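Local coordinates for protein antigen 43 (Escherichia coli, PDB 4KH3) that mediates bacterial self-association and clumping, probably contributing to aggregation and biofilm formation, as an autotransporter of the AIDA type, at residues 25-30 with 51-56; 70-75 with 89-94. All coordinates share one frame; numbering follows the deposited sequence.

Contact 1: residues 25-30 with 51-56; sequences QFVSGT and GGQWIK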
ATOM      1  N   GLN A  25       0.151  37.716 -33.364  1.00 28.61           N
ATOM      2  CA  GLN A  25      -1.080  38.475 -33.216  1.00 24.27           C
ATOM      3  C   GLN A  25      -1.052  39.089 -31.837  1.00 27.52           C
ATOM      4  O   GLN A  25      -0.990  38.372 -30.840  1.00 29.32           O
ATOM      5  CB  GLN A  25      -2.300  37.579 -33.363  1.00 25.08           C
ATOM      6  CG  GLN A  25      -3.633  38.268 -33.049  1.00 26.05           C
ATOM      7  CD  GLN A  25      -4.809  37.308 -33.191  1.00 31.62           C
ATOM      8  OE1 GLN A  25      -4.923  36.329 -32.450  1.00 37.69           O
ATOM      9  NE2 GLN A  25      -5.667  37.567 -34.162  1.00 30.95           N
ATOM     10  N   PHE A  26      -1.062  40.415 -31.777  1.00 23.53           N
ATOM     11  CA  PHE A  26      -1.017  41.112 -30.502  1.00 23.91           C
ATOM     12  C   PHE A  26      -2.416  41.593 -30.146  1.00 28.07           C
ATOM     13  O   PHE A  26      -2.973  42.477 -30.801  1.00 33.01           O
ATOM     14  CB  PHE A  26      -0.046  42.293 -30.558  1.00 22.27           C
ATOM     15  CG  PHE A  26       1.354  41.913 -30.927  1.00 23.03           C
ATOM     16  CD1 PHE A  26       2.207  41.348 -29.985  1.00 26.42           C
ATOM     17  CD2 PHE A  26       1.836  42.145 -32.215  1.00 29.14           C
ATOM     18  CE1 PHE A  26       3.523  41.003 -30.318  1.00 27.07           C
ATOM     19  CE2 PHE A  26       3.146  41.805 -32.564  1.00 30.01           C
ATOM     20  CZ  PHE A  26       3.991  41.233 -31.613  1.00 29.44           C
ATOM     21  N   VAL A  27      -2.991  41.003 -29.105  1.00 32.21           N
ATOM     22  CA  VAL A  27      -4.391  41.250 -28.794  1.00 23.32           C
ATOM     23  C   VAL A  27      -4.529  42.136 -27.578  1.00 30.36           C
ATOM     24  O   VAL A  27      -4.146  41.752 -26.470  1.00 25.17           O
ATOM     25  CB  VAL A  27      -5.145  39.947 -28.537  1.00 21.16           C
ATOM     26  CG1 VAL A  27      -6.632  40.217 -28.420  1.00 22.60           C
ATOM     27  CG2 VAL A  27      -4.850  38.944 -29.637  1.00 21.16           C
ATOM     28  N   SER A  28      -5.066  43.331 -27.800  1.00 25.29           N
ATOM     29  CA  SER A  28      -5.394  44.229 -26.715  1.00 24.03           C
ATOM     30  C   SER A  28      -6.911  44.302 -26.602  1.00 23.29           C
ATOM     31  O   SER A  28      -7.458  44.757 -25.596  1.00 26.07           O
ATOM     32  CB  SER A  28      -4.792  45.615 -26.962  1.00 19.78           C
ATOM     33  OG  SER A  28      -3.401  45.609 -26.701  1.00 26.96           O
ATOM     34  N   GLY A  29      -7.589  43.861 -27.652  1.00 22.73           N
ATOM     35  CA  GLY A  29      -9.034  43.738 -27.621  1.00 24.15           C
ATOM     36  C   GLY A  29      -9.396  42.280 -27.440  1.00 29.14           C
ATOM     37  O   GLY A  29      -8.852  41.605 -26.564  1.00 26.42           O
ATOM     38  N   THR A  30     -10.312  41.789 -28.267  1.00 21.75           N
ATOM     39  CA  THR A  30     -10.721  40.402 -28.188  1.00 23.32           C
ATOM     40  C   THR A  30     -10.447  39.673 -29.493  1.00 27.82           C
ATOM     41  O   THR A  30     -10.820  40.139 -30.568  1.00 29.15           O
ATOM     42  CB  THR A  30     -12.214  40.268 -27.835  1.00 21.72           C
ATOM     43  OG1 THR A  30     -12.429  40.754 -26.511  1.00 27.63           O
ATOM     44  CG2 THR A  30     -12.648  38.819 -27.891  1.00 18.85           C
ATOM     45  N   GLY A  51       6.728  34.378 -32.853  1.00 30.97           N
ATOM     46  CA  GLY A  51       5.363  34.184 -33.324  1.00 26.65           C
ATOM     47  C   GLY A  51       4.424  33.727 -32.215  1.00 32.17           C
ATOM     48  O   GLY A  51       4.860  33.413 -31.107  1.00 26.09           O
ATOM     49  N   GLY A  52       3.132  33.685 -32.517  1.00 30.53           N
ATOM     50  CA  GLY A  52       2.140  33.270 -31.549  1.00 24.87           C
ATOM     51  C   GLY A  52       1.072  34.325 -31.305  1.00 31.87           C
ATOM     52  O   GLY A  52       1.114  35.425 -31.879  1.00 26.15           O
ATOM     53  N   GLN A  53       0.099  33.971 -30.469  1.00 20.60           N
ATOM     54  CA  GLN A  53      -0.956  34.894 -30.081  1.00 23.74           C
ATOM     55  C   GLN A  53      -0.588  35.454 -28.722  1.00 22.57           C
ATOM     56  O   GLN A  53      -0.470  34.705 -27.757  1.00 25.27           O
ATOM     57  CB  GLN A  53      -2.301  34.171 -29.997  1.00 23.25           C
ATOM     58  CG  GLN A  53      -3.486  35.082 -29.723  1.00 19.53           C
ATOM     59  CD  GLN A  53      -4.805  34.316 -29.571  1.00 26.59           C
ATOM     60  OE1 GLN A  53      -4.924  33.423 -28.726  1.00 19.11           O
ATOM     61  NE2 GLN A  53      -5.801  34.669 -30.389  1.00 16.60           N
ATOM     62  N   TRP A  54      -0.382  36.764 -28.661  1.00 23.64           N
ATOM     63  CA  TRP A  54       0.010  37.443 -27.433  1.00 22.75           C
ATOM     64  C   TRP A  54      -1.212  38.159 -26.900  1.00 25.93           C
ATOM     65  O   TRP A  54      -1.689  39.121 -27.505  1.00 31.27           O
ATOM     66  CB  TRP A  54       1.142  38.451 -27.705  1.00 20.65           C
ATOM     67  CG  TRP A  54       2.330  37.831 -28.386  1.00 19.82           C
ATOM     68  CD1 TRP A  54       2.431  37.496 -29.709  1.00 22.32           C
ATOM     69  CD2 TRP A  54       3.572  37.444 -27.781  1.00 18.70           C
ATOM     70  NE1 TRP A  54       3.659  36.930 -29.964  1.00 28.09           N
ATOM     71  CE2 TRP A  54       4.379  36.886 -28.798  1.00 22.15           C
ATOM     72  CE3 TRP A  54       4.082  37.516 -26.479  1.00 23.66           C
ATOM     73  CZ2 TRP A  54       5.666  36.402 -28.556  1.00 18.48           C
ATOM     74  CZ3 TRP A  54       5.369  37.034 -26.237  1.00 21.63           C
ATOM     75  CH2 TRP A  54       6.145  36.489 -27.274  1.00 23.36           C
ATOM     76  N   ILE A  55      -1.749  37.674 -25.788  1.00 25.29           N
ATOM     77  CA  ILE A  55      -2.887  38.342 -25.183  1.00 28.03           C
ATOM     78  C   ILE A  55      -2.289  39.320 -24.202  1.00 27.71           C
ATOM     79  O   ILE A  55      -1.707  38.921 -23.197  1.00 28.03           O
ATOM     80  CB  ILE A  55      -3.819  37.373 -24.429  1.00 25.45           C
ATOM     81  CG1 ILE A  55      -4.137  36.142 -25.287  1.00 27.82           C
ATOM     82  CG2 ILE A  55      -5.088  38.085 -24.025  1.00 19.20           C
ATOM     83  CD1 ILE A  55      -4.866  36.455 -26.593  1.00 19.03           C
ATOM     84  N   LYS A  56      -2.410  40.604 -24.505  1.00 23.68           N
ATOM     85  CA  LYS A  56      -1.759  41.621 -23.696  1.00 30.65           C
ATOM     86  C   LYS A  56      -2.661  42.121 -22.581  1.00 25.24           C
ATOM     87  O   LYS A  56      -3.844  41.769 -22.514  1.00 20.29           O
ATOM     88  CB  LYS A  56      -1.305  42.786 -24.579  1.00 36.82           C
ATOM     89  CG  LYS A  56      -0.508  42.334 -25.798  1.00 32.96           C
ATOM     90  CD  LYS A  56       0.019  43.510 -26.601  1.00 45.88           C
ATOM     91  CE  LYS A  56       1.071  44.279 -25.808  1.00 58.53           C
ATOM     92  NZ  LYS A  56       2.173  43.379 -25.317  1.00 69.27           N
TER
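Q25, F26 and V27 run parallel to Q53, W54 and I55, with strand axes 4.8 Å apart at 15°, and the main-chain ladder passes from Q25 N to G52 O, W54 N to Q25 O, V27 N to W54 O and K56 N to V27 O. On one face of the strands Q25 and Q53, each with CG anti to its backbone N, extend side by side until their amide tips meet. The amides are nearly coplanar, and Q53 NE2 donates to Q25 OE1 at 2.8 Å, almost in line with the acceptor carbonyl. Q53 OE1 is taken in turn by T64 OG1 and Q72 NE2. Further along this face V27 CG2 meets I55 CD1 at 3.9 Å. On the other face F26 and W54 form an offset stack, the phenyl centroid 4.9 Å from that of the five-membered ring and the planes 28° apart. F26 CE1 sits over one face of the indole near its rim, 3.7 Å from W54 CD1, while W54 NE1 bonds to N24 OD1. The amide of Q53 is thus held from both ends on the buried face, and stacked aromatics line the partly exposed one, an arrangement consistent with successive rungs of a parallel beta-helix.

Contact 2: residues 70-75 with 89-94; sequences GRQIVQ and GGQSLN
Q72 and Q91 meet amide to amide across two parallel strands, which lie 4.6 Å apart at their axes and pair R71 with G90, Q72 with Q91, I73 with S92 and V74 with L93. Backbone bonds run the length of the pair: G90 N to G70 O, Q72 N to G90 O, S92 N to Q72 O, V74 N to S92 O and N94 N to V74 O. Two CA-H...O contacts supplement them, R71 CA to G90 O and Q91 CA to Q72 O, the latter at 3.1 Å.

Among the side-chain polar bonds, Q91 NE2 donates to Q72 OE1 at 2.8 Å, straight at the hydrogen (179°) and in the amide plane of Q91, though it approaches 23° out of the carbonyl plane of Q72. Q91 OE1 accepts from Q108 NE2, and Q72 NE2 donates to Q53 OE1. On the reverse face the extended R71 chain brings NE to S92 OG at 3.3 Å, a weak bond at the guanidinium edge, while I73 CG1 covers one guanidinium face. S92 OG also binds a malonate ion, probably from the crystallisation liquor.

Apolar contact comes from L93 CD1 against V74 CB at 3.7 Å, and the V74 CG2 methyl makes van der Waals contact with the Q91 amide.

Both amide ends of Q72 and Q91 are therefore engaged, so this buried glutamine row forms a polar ladder inside the beta-helix, and the opposite face carries an arginine laid over I73 beside a hydroxyl.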
ATOM      1  N   GLY A  70       2.109  25.599 -31.909  1.00 25.98           N
ATOM      2  CA  GLY A  70       1.462  26.820 -31.497  1.00 17.28           C
ATOM      3  C   GLY A  70       1.912  27.257 -30.130  1.00 18.85           C
ATOM      4  O   GLY A  70       2.170  26.426 -29.264  1.00 22.75           O
ATOM      5  N   ARG A  71       2.018  28.568 -29.945  1.00 21.99           N
ATOM      6  CA  ARG A  71       2.210  29.140 -28.620  1.00 22.72           C
ATOM      7  C   ARG A  71       1.211  30.277 -28.390  1.00 21.41           C
ATOM      8  O   ARG A  71       1.104  31.190 -29.208  1.00 23.21           O
ATOM      9  CB  ARG A  71       3.645  29.651 -28.450  1.00 23.47           C
ATOM     10  CG  ARG A  71       4.079  29.887 -26.989  1.00 26.11           C
ATOM     11  CD  ARG A  71       5.513  30.409 -26.935  1.00 25.61           C
ATOM     12  NE  ARG A  71       5.837  31.049 -25.664  1.00 30.60           N
ATOM     13  CZ  ARG A  71       6.650  32.096 -25.541  1.00 33.76           C
ATOM     14  NH1 ARG A  71       7.221  32.628 -26.616  1.00 24.47           N
ATOM     15  NH2 ARG A  71       6.885  32.617 -24.340  1.00 34.53           N
ATOM     16  N   GLN A  72       0.469  30.206 -27.286  1.00 22.42           N
ATOM     17  CA  GLN A  72      -0.322  31.342 -26.820  1.00 18.85           C
ATOM     18  C   GLN A  72       0.356  31.946 -25.593  1.00 21.03           C
ATOM     19  O   GLN A  72       0.657  31.242 -24.626  1.00 18.28           O
ATOM     20  CB  GLN A  72      -1.759  30.932 -26.485  1.00 18.50           C
ATOM     21  CG  GLN A  72      -2.680  32.116 -26.108  1.00 17.75           C
ATOM     22  CD  GLN A  72      -4.021  31.664 -25.532  1.00 22.61           C
ATOM     23  OE1 GLN A  72      -4.062  30.812 -24.646  1.00 19.06           O
ATOM     24  NE2 GLN A  72      -5.120  32.232 -26.036  1.00 17.35           N
ATOM     25  N   ILE A  73       0.608  33.249 -25.631  1.00 19.17           N
ATOM     26  CA  ILE A  73       1.264  33.905 -24.510  1.00 20.58           C
ATOM     27  C   ILE A  73       0.290  34.851 -23.842  1.00 25.08           C
ATOM     28  O   ILE A  73      -0.100  35.872 -24.410  1.00 23.47           O
ATOM     29  CB  ILE A  73       2.533  34.673 -24.921  1.00 25.76           C
ATOM     30  CG1 ILE A  73       3.473  33.781 -25.738  1.00 24.26           C
ATOM     31  CG2 ILE A  73       3.240  35.214 -23.689  1.00 17.62           C
ATOM     32  CD1 ILE A  73       3.308  33.919 -27.247  1.00 22.49           C
ATOM     33  N   VAL A  74      -0.121  34.488 -22.634  1.00 20.82           N
ATOM     34  CA  VAL A  74      -1.085  35.286 -21.916  1.00 19.41           C
ATOM     35  C   VAL A  74      -0.318  36.096 -20.914  1.00 23.35           C
ATOM     36  O   VAL A  74       0.189  35.567 -19.922  1.00 27.77           O
ATOM     37  CB  VAL A  74      -2.129  34.422 -21.219  1.00 18.94           C
ATOM     38  CG1 VAL A  74      -3.094  35.292 -20.430  1.00 18.49           C
ATOM     39  CG2 VAL A  74      -2.869  33.593 -22.245  1.00 16.82           C
ATOM     40  N   GLN A  75      -0.214  37.386 -21.192  1.00 23.14           N
ATOM     41  CA  GLN A  75       0.611  38.263 -20.383  1.00 30.19           C
ATOM     42  C   GLN A  75      -0.142  38.724 -19.154  1.00 26.94           C
ATOM     43  O   GLN A  75      -1.372  38.616 -19.087  1.00 27.48           O
ATOM     44  CB  GLN A  75       1.074  39.450 -21.224  1.00 26.73           C
ATOM     45  CG  GLN A  75       1.744  38.999 -22.509  1.00 34.10           C
ATOM     46  CD  GLN A  75       2.913  39.872 -22.919  1.00 53.30           C
ATOM     47  OE1 GLN A  75       2.730  40.942 -23.508  1.00 51.01           O
ATOM     48  NE2 GLN A  75       4.128  39.412 -22.615  1.00 48.27           N
ATOM     49  N   GLY A  89       1.320  21.639 -28.335  1.00 28.95           N
ATOM     50  CA  GLY A  89       1.192  23.085 -28.274  1.00 18.09           C
ATOM     51  C   GLY A  89       1.290  23.561 -26.833  1.00 23.46           C
ATOM     52  O   GLY A  89       1.266  22.753 -25.894  1.00 21.89           O
ATOM     53  N   GLY A  90       1.404  24.870 -26.635  1.00 15.00           N
ATOM     54  CA  GLY A  90       1.593  25.383 -25.298  1.00 15.52           C
ATOM     55  C   GLY A  90       0.985  26.750 -25.069  1.00 26.34           C
ATOM     56  O   GLY A  90       0.862  27.551 -25.997  1.00 20.58           O
ATOM     57  N   GLN A  91       0.599  27.017 -23.824  1.00 20.48           N
ATOM     58  CA  GLN A  91       0.237  28.366 -23.416  1.00 18.58           C
ATOM     59  C   GLN A  91       1.140  28.798 -22.270  1.00 24.44           C
ATOM     60  O   GLN A  91       1.279  28.069 -21.276  1.00 19.25           O
ATOM     61  CB  GLN A  91      -1.233  28.437 -22.999  1.00 14.02           C
ATOM     62  CG  GLN A  91      -1.637  29.712 -22.275  1.00 15.54           C
ATOM     63  CD  GLN A  91      -2.889  29.515 -21.430  1.00 17.25           C
ATOM     64  OE1 GLN A  91      -2.811  29.082 -20.278  1.00 18.47           O
ATOM     65  NE2 GLN A  91      -4.052  29.815 -22.005  1.00 14.47           N
ATOM     66  N   SER A  92       1.773  29.964 -22.429  1.00 21.62           N
ATOM     67  CA  SER A  92       2.624  30.552 -21.393  1.00 21.14           C
ATOM     68  C   SER A  92       1.806  31.560 -20.608  1.00 21.13           C
ATOM     69  O   SER A  92       1.376  32.588 -21.153  1.00 19.79           O
ATOM     70  CB  SER A  92       3.844  31.258 -22.004  1.00 24.68           C
ATOM     71  OG  SER A  92       4.727  30.331 -22.613  1.00 32.02           O
ATOM     72  N   LEU A  93       1.607  31.285 -19.327  1.00 18.47           N
ATOM     73  CA  LEU A  93       0.585  32.002 -18.576  1.00 15.85           C
ATOM     74  C   LEU A  93       1.165  32.917 -17.511  1.00 20.03           C
ATOM     75  O   LEU A  93       1.696  32.460 -16.481  1.00 20.43           O
ATOM     76  CB  LEU A  93      -0.408  31.004 -17.971  1.00 15.67           C
ATOM     77  CG  LEU A  93      -1.608  31.558 -17.207  1.00 17.39           C
ATOM     78  CD1 LEU A  93      -2.502  32.413 -18.098  1.00 13.65           C
ATOM     79  CD2 LEU A  93      -2.396  30.397 -16.586  1.00 14.56           C
ATOM     80  N   ASN A  94       1.082  34.220 -17.774  1.00 20.21           N
ATOM     81  CA  ASN A  94       1.429  35.219 -16.769  1.00 18.74           C
ATOM     82  C   ASN A  94       0.178  35.955 -16.321  1.00 19.20           C
ATOM     83  O   ASN A  94       0.190  36.667 -15.324  1.00 21.34           O
ATOM     84  CB  ASN A  94       2.493  36.182 -17.286  1.00 12.80           C
ATOM     85  CG  ASN A  94       3.754  35.467 -17.729  1.00 24.51           C
ATOM     86  OD1 ASN A  94       4.595  35.120 -16.905  1.00 37.14           O
ATOM     87  ND2 ASN A  94       3.889  35.234 -19.036  1.00 35.02           N
TER

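Overall arrangement
Both contacts join successive rungs on the same face of the beta-helix near its N-terminal end, and their centres lie 10 Å apart. Strand 52-55 of contact 1 pairs directly with strand 71-74 of contact 2, probably hydrogen-bonded from I73 N to Q53 O and from I55 N to I73 O. The glutamine row runs through all four strands, its Q53-Q72 step linking the contacts. They differ on the opposite face: contact 1, partly buried, stacks two aromatics, whereas contact 2, more fully buried, sets an arginine beside a serine. W54 packs on R71 and I73, so the F26-W54 stack of contact 1 is followed by an arginine and an isoleucine in contact 2.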